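Side-chain contact in Rubredoxin\:oxygen oxidoreductase (Desulfovibrio gigas, PDB 1E5D), which reduces dioxygen to water in a four-electron reaction, using a diiron centre and FMN: residues A274-D279 with T387-I392. Sequence-based numbering, arbitrary orientation.
Sequences AESFRD and TMAQTI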
loop_
_atom_site.group_PDB
_atom_site.type_symbol
_atom_site.label_atom_id
_atom_site.label_comp_id
_atom_site.label_asym_id
_atom_site.label_seq_id
_atom_site.Cartn_x
_atom_site.Cartn_y
_atom_site.Cartn_z
ATOM N N ALA A 274 19.641 -4.748 11.679
ATOM C CA ALA A 274 19.085 -4.455 12.998
ATOM C C ALA A 274 20.093 -4.778 14.098
ATOM O O ALA A 274 20.207 -4.033 15.072
ATOM C CB ALA A 274 17.784 -5.212 13.196
ATOM N N GLU A 275 20.816 -5.876 13.913
ATOM C CA GLU A 275 21.787 -6.352 14.885
ATOM C C GLU A 275 23.021 -5.464 14.965
ATOM O O GLU A 275 23.487 -5.148 16.062
ATOM C CB GLU A 275 22.219 -7.786 14.564
ATOM C CG GLU A 275 22.374 -8.667 15.794
ATOM C CD GLU A 275 21.116 -8.826 16.622
ATOM O OE1 GLU A 275 19.996 -8.805 16.068
ATOM O OE2 GLU A 275 21.239 -8.978 17.858
ATOM N N SER A 276 23.546 -5.056 13.814
ATOM C CA SER A 276 24.696 -4.155 13.824
ATOM C C SER A 276 24.339 -2.852 14.517
ATOM O O SER A 276 25.107 -2.306 15.306
ATOM C CB SER A 276 25.183 -3.875 12.402
ATOM O OG SER A 276 24.992 -5.020 11.583
ATOM N N PHE A 277 23.143 -2.333 14.221
ATOM C CA PHE A 277 22.817 -1.030 14.803
ATOM C C PHE A 277 22.766 -1.154 16.320
ATOM O O PHE A 277 23.210 -0.280 17.067
ATOM C CB PHE A 277 21.507 -0.491 14.244
ATOM C CG PHE A 277 21.667 0.289 12.949
ATOM C CD1 PHE A 277 22.395 1.468 12.922
ATOM C CD2 PHE A 277 21.085 -0.164 11.775
ATOM C CE1 PHE A 277 22.537 2.185 11.744
ATOM C CE2 PHE A 277 21.227 0.546 10.598
ATOM C CZ PHE A 277 21.955 1.722 10.581
ATOM N N ARG A 278 22.202 -2.281 16.759
ATOM C CA ARG A 278 22.161 -2.510 18.211
ATOM C C ARG A 278 23.596 -2.482 18.741
ATOM O O ARG A 278 23.885 -1.795 19.723
ATOM C CB ARG A 278 21.432 -3.806 18.524
ATOM C CG ARG A 278 21.543 -4.338 19.937
ATOM C CD ARG A 278 21.261 -5.835 20.003
ATOM N NE ARG A 278 22.225 -6.584 19.198
ATOM C CZ ARG A 278 23.149 -7.426 19.633
ATOM N NH1 ARG A 278 23.289 -7.683 20.927
ATOM N NH2 ARG A 278 23.955 -8.030 18.763
ATOM N N ASP A 279 24.466 -3.210 18.043
ATOM C CA ASP A 279 25.877 -3.311 18.389
ATOM C C ASP A 279 26.514 -1.934 18.553
ATOM O O ASP A 279 27.343 -1.742 19.438
ATOM C CB ASP A 279 26.647 -4.093 17.330
ATOM C CG ASP A 279 26.862 -5.544 17.709
ATOM O OD1 ASP A 279 26.902 -5.855 18.917
ATOM O OD2 ASP A 279 26.989 -6.377 16.787
ATOM N N THR A 387 29.151 -2.638 7.995
ATOM C CA THR A 387 29.874 -1.430 7.644
ATOM C C THR A 387 28.890 -0.292 7.409
ATOM O O THR A 387 29.060 0.812 7.930
ATOM C CB THR A 387 30.725 -1.639 6.375
ATOM O OG1 THR A 387 31.834 -2.493 6.682
ATOM C CG2 THR A 387 31.307 -0.328 5.878
ATOM N N MET A 388 27.849 -0.570 6.626
ATOM C CA MET A 388 26.823 0.442 6.371
ATOM C C MET A 388 26.211 0.944 7.674
ATOM O O MET A 388 26.126 2.151 7.904
ATOM C CB MET A 388 25.738 -0.121 5.454
ATOM C CG MET A 388 24.857 0.938 4.822
ATOM S SD MET A 388 23.310 0.268 4.165
ATOM C CE MET A 388 22.709 1.701 3.264
ATOM N N ALA A 389 25.804 0.012 8.527
ATOM C CA ALA A 389 25.266 0.300 9.845
ATOM C C ALA A 389 26.232 1.129 10.683
ATOM O O ALA A 389 25.823 2.006 11.444
ATOM C CB ALA A 389 24.949 -0.994 10.583
ATOM N N GLN A 390 27.525 0.846 10.545
ATOM C CA GLN A 390 28.523 1.589 11.313
ATOM C C GLN A 390 28.675 3.013 10.807
ATOM O O GLN A 390 28.767 3.953 11.602
ATOM C CB GLN A 390 29.863 0.852 11.272
ATOM C CG GLN A 390 30.009 -0.062 12.486
ATOM C CD GLN A 390 31.122 -1.069 12.298
ATOM O OE1 GLN A 390 31.936 -0.937 11.386
ATOM N NE2 GLN A 390 31.146 -2.070 13.166
ATOM N N THR A 391 28.689 3.197 9.491
ATOM C CA THR A 391 28.748 4.552 8.954
ATOM C C THR A 391 27.583 5.404 9.440
ATOM O O THR A 391 27.746 6.478 10.023
ATOM C CB THR A 391 28.743 4.510 7.418
ATOM O OG1 THR A 391 29.883 3.746 6.995
ATOM C CG2 THR A 391 28.874 5.897 6.812
ATOM N N ILE A 392 26.368 4.913 9.198
ATOM C CA ILE A 392 25.185 5.675 9.601
ATOM C C ILE A 392 25.183 5.928 11.102
ATOM O O ILE A 392 24.982 7.056 11.568
ATOM C CB ILE A 392 23.900 4.954 9.155
ATOM C CG1 ILE A 392 23.682 4.989 7.641
ATOM C CG2 ILE A 392 22.693 5.507 9.893
ATOM C CD1 ILE A 392 22.811 3.881 7.095
#
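On the helix that brings Ala389 against Phe277 and Ser276, the carbonyl oxygen Thr387 O takes two donors from one residue: Thr391 N at 2.9 Å and Thr391 OG1 at 3.2 Å. The Thr391 hydroxyl lies 40° out of the Thr387 carbonyl plane, whereas the Thr391 amide makes the ordinary helical bond. Ala389 CB stands almost squarely over the Phe277 ring, 3.9 Å from its centroid and 5° off the normal, a CH-pi contact. That methyl also meets Ser276 CB at 3.4 Å, while Ser276 OG hydrogen-bonds to the carbonyl oxygen of Val272 in its own helix. Ile392 meets the rim of the ring from close to its level; CG2, set anti to the backbone N, comes within 3.8 Å of Phe277 CE1. Beneath them lies the parallel sheet of the flavodoxin-like domain, where Phe277 rests on Val255, Val284 and Ile308, and Ile392 on Ala306 and Ile308. Helices 265-279 and 379-400 thus pack side by side on one sheet face, their local axes 8.7 Å apart and crossing at -42°. No hydrogen bond joins the segments: four buried residues meet through mostly apolar packing, with Ala389 O at 3.3 Å from Phe277 CE1.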